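Local coordinates for GTP-binding protein REM 1 (Homo sapiens, PDB 2NZJ), which binds guanine nucleotides and, as a Ras-family GTPase, probably hydrolyses GTP and acts as a signalling switch, at residues A[83-86]-A[92-95]; A[111-116]-A[165-170]. All coordinates share one frame; numbering follows the deposited sequence.

Contact 1: residues A[83-86]-A[92-95]; sequences IVYS and SFES
Tyr85 and Phe93 meet in a T-shaped (edge-to-face) stack, a worked example of how a strand and the helix that follows it are joined in a Ras-type fold. The edge atom Phe93 CD1 sits over the centre of the tyrosine ring, 3.4 Å above its plane, and the two ring planes stand at 59°. Phe93 CG is anti to the backbone N (chi1 176°), which sets its ring beside that of Tyr85, both side chains pointing the same way. Nearer the backbone the packing is close too: Tyr85 CB lies 3.4 Å from Ser92 O. With an alanine here instead of Tyr85, the edge of Phe93 would probably lose the aromatic face it packs on, and a gap would open beside it. The polar end is a single bond, Ser86 N to Ser92 OG, 3.0 Å long and 154° at the hydrogen; the same hydroxyl also pairs with Asp89 O. The outer side of the helix is looser: Glu94, whose CB points away from the strand, is exposed and takes no part. Strand 114-119 flanks Tyr85 through Leu116, Val129 touches Phe93, and helix 90-105 lies against the sheet, with Ala96 and Leu103 on Ile83.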
ATOM      1  N   ILE A  83      -3.404   0.637   1.774  1.00 10.37           N
ATOM      2  CA  ILE A  83      -4.724   0.939   1.226  1.00 10.24           C
ATOM      3  C   ILE A  83      -4.579   2.062   0.216  1.00 10.32           C
ATOM      4  O   ILE A  83      -4.308   3.194   0.591  1.00 10.55           O
ATOM      5  CB  ILE A  83      -5.705   1.436   2.319  1.00 10.22           C
ATOM      6  CG1 ILE A  83      -6.007   0.340   3.336  1.00 10.67           C
ATOM      7  CG2 ILE A  83      -7.001   1.935   1.704  1.00  9.35           C
ATOM      8  CD1 ILE A  83      -6.629   0.855   4.648  1.00  9.63           C
ATOM      9  N   VAL A  84      -4.777   1.745  -1.060  1.00 10.30           N
ATOM     10  CA  VAL A  84      -4.571   2.689  -2.165  1.00  9.74           C
ATOM     11  C   VAL A  84      -5.910   3.210  -2.663  1.00 10.05           C
ATOM     12  O   VAL A  84      -6.837   2.435  -2.816  1.00 10.58           O
ATOM     13  CB  VAL A  84      -3.877   1.993  -3.327  1.00  9.39           C
ATOM     14  CG1 VAL A  84      -3.703   2.938  -4.532  1.00  7.52           C
ATOM     15  CG2 VAL A  84      -2.549   1.394  -2.843  1.00  9.13           C
ATOM     16  N   TYR A  85      -6.011   4.522  -2.896  1.00 10.37           N
ATOM     17  CA  TYR A  85      -7.133   5.117  -3.655  1.00 10.01           C
ATOM     18  C   TYR A  85      -6.553   6.040  -4.742  1.00  9.99           C
ATOM     19  O   TYR A  85      -5.355   6.327  -4.747  1.00  9.85           O
ATOM     20  CB  TYR A  85      -8.137   5.845  -2.720  1.00  9.68           C
ATOM     21  CG  TYR A  85      -7.581   7.075  -2.083  1.00  9.40           C
ATOM     22  CD1 TYR A  85      -6.847   6.999  -0.923  1.00 10.03           C
ATOM     23  CD2 TYR A  85      -7.737   8.313  -2.669  1.00 11.47           C
ATOM     24  CE1 TYR A  85      -6.290   8.104  -0.347  1.00 10.37           C
ATOM     25  CE2 TYR A  85      -7.144   9.463  -2.100  1.00 11.78           C
ATOM     26  CZ  TYR A  85      -6.422   9.336  -0.936  1.00 10.76           C
ATOM     27  OH  TYR A  85      -5.878  10.445  -0.323  1.00 10.32           O
ATOM     28  N   SER A  86      -7.400   6.466  -5.672  1.00 10.04           N
ATOM     29  CA  SER A  86      -7.026   7.457  -6.673  1.00  9.97           C
ATOM     30  C   SER A  86      -7.541   8.831  -6.287  1.00 10.12           C
ATOM     31  O   SER A  86      -8.724   9.009  -6.054  1.00 10.22           O
ATOM     32  CB  SER A  86      -7.596   7.099  -8.031  1.00  9.86           C
ATOM     33  OG  SER A  86      -7.296   8.121  -8.961  1.00  9.29           O
ATOM     34  N   SER A  92     -13.324   5.782  -4.772  1.00 11.10           N
ATOM     35  CA  SER A  92     -12.197   4.935  -4.312  1.00 10.90           C
ATOM     36  C   SER A  92     -11.692   5.385  -2.946  1.00 10.85           C
ATOM     37  O   SER A  92     -11.260   4.566  -2.136  1.00  9.64           O
ATOM     38  CB  SER A  92     -11.020   4.926  -5.325  1.00 10.81           C
ATOM     39  OG  SER A  92     -10.372   6.197  -5.418  1.00  9.79           O
ATOM     40  N   PHE A  93     -11.760   6.689  -2.709  1.00 11.42           N
ATOM     41  CA  PHE A  93     -11.365   7.268  -1.433  1.00 12.44           C
ATOM     42  C   PHE A  93     -12.360   6.870  -0.345  1.00 13.23           C
ATOM     43  O   PHE A  93     -11.973   6.505   0.747  1.00 13.29           O
ATOM     44  CB  PHE A  93     -11.241   8.789  -1.575  1.00 12.24           C
ATOM     45  CG  PHE A  93     -10.926   9.491  -0.300  1.00 12.17           C
ATOM     46  CD1 PHE A  93      -9.736   9.265   0.348  1.00 12.80           C
ATOM     47  CD2 PHE A  93     -11.826  10.390   0.256  1.00 13.19           C
ATOM     48  CE1 PHE A  93      -9.440   9.914   1.551  1.00 13.57           C
ATOM     49  CE2 PHE A  93     -11.534  11.049   1.444  1.00 13.21           C
ATOM     50  CZ  PHE A  93     -10.331  10.816   2.088  1.00 12.42           C
ATOM     51  N   GLU A  94     -13.641   6.907  -0.673  1.00 14.71           N
ATOM     52  CA  GLU A  94     -14.710   6.499   0.248  1.00 16.16           C
ATOM     53  C   GLU A  94     -14.550   5.032   0.658  1.00 16.96           C
ATOM     54  O   GLU A  94     -14.653   4.680   1.839  1.00 16.73           O
ATOM     55  CB  GLU A  94     -16.118   6.750  -0.385  1.00 15.88           C
ATOM     56  CG  GLU A  94     -16.505   8.256  -0.489  1.00 15.94           C
ATOM     57  CD  GLU A  94     -17.812   8.570  -1.273  1.00 16.91           C
ATOM     58  OE1 GLU A  94     -18.398   7.668  -1.920  1.00 19.48           O
ATOM     59  OE2 GLU A  94     -18.258   9.751  -1.254  1.00 17.45           O
ATOM     60  N   SER A  95     -14.271   4.188  -0.318  1.00 18.38           N
ATOM     61  CA  SER A  95     -14.145   2.787  -0.020  1.00 19.91           C
ATOM     62  C   SER A  95     -12.811   2.476   0.670  1.00 21.12           C
ATOM     63  O   SER A  95     -12.682   1.434   1.288  1.00 21.57           O
ATOM     64  CB  SER A  95     -14.384   1.945  -1.268  1.00 19.70           C
ATOM     65  OG  SER A  95     -13.365   2.150  -2.190  1.00 20.71           O
TER

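Contact 2: residues A[111-116]-A[165-170]; sequences HVPIIL and RQLRLR
Apolar packing joins the loop entering strand 114-119, and the start of the strand, to the C-terminal helix 156-171 of this Ras-type fold. The two backbones come nearest at Pro113 and Gln166, with 6.3 Å between their CA atoms. The proline ring does most of the touching: its CG meets Leu167 CD2 at 3.6 Å, and the two side chains cross at about a right angle, one methyl of the leucine pressing on the corner of the ring. On the neighbouring side of the ring, Pro113 CB lies 4.0 Å from Gln166 CB. A looser touch follows along the strand: Gln166 CG, anti to the carbonyl carbon (chi1 -64°), is the atom that Ile115 CD1 approaches at 4.4 Å. Earlier in the same helix, Leu159 and Val163 also pack on Ile115, while Leu167 also touches Ala80, which begins the neighbouring strand 80-86, and Ser79 just before it. Arg165 forms a salt bridge with Asp48, and Arg168 is hydrogen-bonded to Val47, Glu50 and Thr52. With mostly carbon meeting carbon, the 165 Å² buried here is consistent with a fit set by shape and the exclusion of water rather than by directional bonds.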
ATOM      1  N   HIS A 111      -1.945  -2.894  16.039  1.00 34.43           N
ATOM      2  CA  HIS A 111      -0.538  -3.285  16.098  1.00 34.57           C
ATOM      3  C   HIS A 111       0.078  -3.668  14.725  1.00 34.29           C
ATOM      4  O   HIS A 111       0.979  -4.509  14.664  1.00 34.66           O
ATOM      5  CB  HIS A 111      -0.364  -4.451  17.096  1.00 34.64           C
ATOM      6  N   VAL A 112      -0.394  -3.062  13.636  1.00 33.75           N
ATOM      7  CA  VAL A 112       0.172  -3.318  12.297  1.00 33.15           C
ATOM      8  C   VAL A 112       0.205  -2.012  11.500  1.00 32.40           C
ATOM      9  O   VAL A 112      -0.796  -1.271  11.495  1.00 32.24           O
ATOM     10  CB  VAL A 112      -0.637  -4.428  11.545  1.00 33.82           C
ATOM     11  CG1 VAL A 112      -2.157  -4.155  11.619  1.00 35.26           C
ATOM     12  CG2 VAL A 112      -0.190  -4.575  10.108  1.00 32.73           C
ATOM     13  N   PRO A 113       1.360  -1.693  10.857  1.00 31.19           N
ATOM     14  CA  PRO A 113       1.440  -0.459  10.040  1.00 30.19           C
ATOM     15  C   PRO A 113       0.414  -0.478   8.934  1.00 29.44           C
ATOM     16  O   PRO A 113       0.272  -1.499   8.271  1.00 29.19           O
ATOM     17  CB  PRO A 113       2.851  -0.507   9.431  1.00 30.17           C
ATOM     18  CG  PRO A 113       3.605  -1.480  10.259  1.00 31.30           C
ATOM     19  CD  PRO A 113       2.625  -2.446  10.870  1.00 30.96           C
ATOM     20  N   ILE A 114      -0.287   0.638   8.755  1.00 29.08           N
ATOM     21  CA  ILE A 114      -1.218   0.846   7.660  1.00 29.03           C
ATOM     22  C   ILE A 114      -0.818   2.144   6.955  1.00 28.95           C
ATOM     23  O   ILE A 114      -0.666   3.177   7.596  1.00 28.94           O
ATOM     24  CB  ILE A 114      -2.673   0.928   8.195  1.00 29.06           C
ATOM     25  CG1 ILE A 114      -2.980  -0.256   9.105  1.00 29.09           C
ATOM     26  CG2 ILE A 114      -3.691   0.943   7.067  1.00 29.21           C
ATOM     27  CD1 ILE A 114      -4.468  -0.434   9.412  1.00 29.31           C
ATOM     28  N   ILE A 115      -0.601   2.077   5.646  1.00 29.23           N
ATOM     29  CA  ILE A 115      -0.291   3.259   4.844  1.00 29.57           C
ATOM     30  C   ILE A 115      -1.486   3.552   3.959  1.00 29.76           C
ATOM     31  O   ILE A 115      -1.924   2.688   3.216  1.00 29.93           O
ATOM     32  CB  ILE A 115       0.961   3.054   3.918  1.00 30.08           C
ATOM     33  CG1 ILE A 115       2.083   2.277   4.632  1.00 29.61           C
ATOM     34  CG2 ILE A 115       1.467   4.408   3.404  1.00 28.73           C
ATOM     35  CD1 ILE A 115       2.796   3.073   5.666  1.00 30.47           C
ATOM     36  N   LEU A 116      -2.007   4.766   4.053  1.00 30.23           N
ATOM     37  CA  LEU A 116      -3.046   5.254   3.135  1.00 30.52           C
ATOM     38  C   LEU A 116      -2.320   5.933   1.950  1.00 30.32           C
ATOM     39  O   LEU A 116      -1.507   6.840   2.144  1.00 30.44           O
ATOM     40  CB  LEU A 116      -4.000   6.222   3.862  1.00 30.25           C
ATOM     41  CG  LEU A 116      -5.251   6.673   3.101  1.00 31.88           C
ATOM     42  CD1 LEU A 116      -6.102   5.454   2.769  1.00 32.61           C
ATOM     43  CD2 LEU A 116      -6.098   7.759   3.849  1.00 30.51           C
ATOM     44  N   ARG A 165      10.560   1.001   7.085  1.00 27.98           N
ATOM     45  CA  ARG A 165      10.878   1.759   8.314  1.00 28.52           C
ATOM     46  C   ARG A 165       9.818   1.589   9.391  1.00 28.56           C
ATOM     47  O   ARG A 165      10.152   1.397  10.543  1.00 28.91           O
ATOM     48  CB  ARG A 165      11.067   3.265   8.043  1.00 28.65           C
ATOM     49  CG  ARG A 165      12.374   3.590   7.355  1.00 28.20           C
ATOM     50  CD  ARG A 165      12.595   5.045   7.273  1.00 27.72           C
ATOM     51  NE  ARG A 165      13.842   5.303   6.563  1.00 29.11           N
ATOM     52  CZ  ARG A 165      13.948   5.590   5.259  1.00 29.09           C
ATOM     53  NH1 ARG A 165      12.873   5.712   4.480  1.00 26.59           N
ATOM     54  NH2 ARG A 165      15.162   5.782   4.738  1.00 28.75           N
ATOM     55  N   GLN A 166       8.548   1.663   9.010  1.00 28.63           N
ATOM     56  CA  GLN A 166       7.459   1.489   9.959  1.00 28.76           C
ATOM     57  C   GLN A 166       7.447   0.087  10.571  1.00 29.06           C
ATOM     58  O   GLN A 166       7.172  -0.089  11.765  1.00 29.29           O
ATOM     59  CB  GLN A 166       6.134   1.740   9.268  1.00 28.78           C
ATOM     60  CG  GLN A 166       5.957   3.148   8.777  1.00 29.14           C
ATOM     61  CD  GLN A 166       6.046   4.145   9.893  1.00 29.41           C
ATOM     62  OE1 GLN A 166       5.465   3.930  10.959  1.00 31.05           O
ATOM     63  NE2 GLN A 166       6.798   5.226   9.680  1.00 26.51           N
ATOM     64  N   LEU A 167       7.735  -0.917   9.746  1.00 29.39           N
ATOM     65  CA  LEU A 167       7.829  -2.293  10.230  1.00 29.46           C
ATOM     66  C   LEU A 167       8.969  -2.458  11.249  1.00 29.70           C
ATOM     67  O   LEU A 167       8.841  -3.209  12.204  1.00 30.00           O
ATOM     68  CB  LEU A 167       8.018  -3.270   9.056  1.00 29.34           C
ATOM     69  CG  LEU A 167       6.785  -3.528   8.182  1.00 28.95           C
ATOM     70  CD1 LEU A 167       7.132  -4.346   6.944  1.00 25.36           C
ATOM     71  CD2 LEU A 167       5.665  -4.198   8.984  1.00 26.77           C
ATOM     72  N   ARG A 168      10.078  -1.757  11.032  1.00 30.22           N
ATOM     73  CA  ARG A 168      11.225  -1.821  11.934  1.00 30.43           C
ATOM     74  C   ARG A 168      10.958  -1.136  13.268  1.00 31.43           C
ATOM     75  O   ARG A 168      11.575  -1.471  14.276  1.00 31.15           O
ATOM     76  CB  ARG A 168      12.452  -1.188  11.290  1.00 30.09           C
ATOM     77  CG  ARG A 168      13.060  -1.995  10.171  1.00 28.55           C
ATOM     78  CD  ARG A 168      14.159  -1.201   9.474  1.00 27.03           C
ATOM     79  NE  ARG A 168      14.771  -1.970   8.396  1.00 27.62           N
ATOM     80  CZ  ARG A 168      15.724  -1.528   7.587  1.00 27.00           C
ATOM     81  NH1 ARG A 168      16.195  -0.302   7.728  1.00 28.69           N
ATOM     82  NH2 ARG A 168      16.215  -2.319   6.645  1.00 25.95           N
ATOM     83  N   LEU A 169      10.045  -0.174  13.281  1.00 32.72           N
ATOM     84  CA  LEU A 169       9.642   0.454  14.541  1.00 34.02           C
ATOM     85  C   LEU A 169       8.795  -0.500  15.398  1.00 34.84           C
ATOM     86  O   LEU A 169       8.802  -0.400  16.620  1.00 34.87           O
ATOM     87  CB  LEU A 169       8.904   1.776  14.286  1.00 34.23           C
ATOM     88  CG  LEU A 169       9.810   2.896  13.757  1.00 34.78           C
ATOM     89  CD1 LEU A 169       8.991   4.038  13.189  1.00 35.17           C
ATOM     90  CD2 LEU A 169      10.772   3.393  14.838  1.00 34.78           C
ATOM     91  N   ARG A 170       8.080  -1.428  14.762  1.00 35.83           N
ATOM     92  CA  ARG A 170       7.396  -2.490  15.503  1.00 36.61           C
ATOM     93  C   ARG A 170       8.413  -3.264  16.345  1.00 37.17           C
ATOM     94  O   ARG A 170       8.345  -3.241  17.570  1.00 37.13           O
ATOM     95  CB  ARG A 170       6.648  -3.439  14.552  1.00 36.55           C
TER

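How the contacts relate
Contacts 1 and 2 follow one another along the chain and use neighbouring parallel strands, 80-86 and 114-119, of one sheet; their centres are 19 Å apart. The strands carry the connection: Ile83 N lies 2.9 Å from Ile115 O, a probable hydrogen bond, and Tyr85 CE1 packs on Leu116 CG at 3.9 Å. The general principle is that of a sheet lined by helices, with helix 90-105 meeting it in contact 1 and helix 156-171 in contact 2. Contact 1 is near the nucleotide, the side chain of Ser86 being about 7 Å from GDP and about 13 Å from the magnesium ion, whereas contact 2 is plain structural packing.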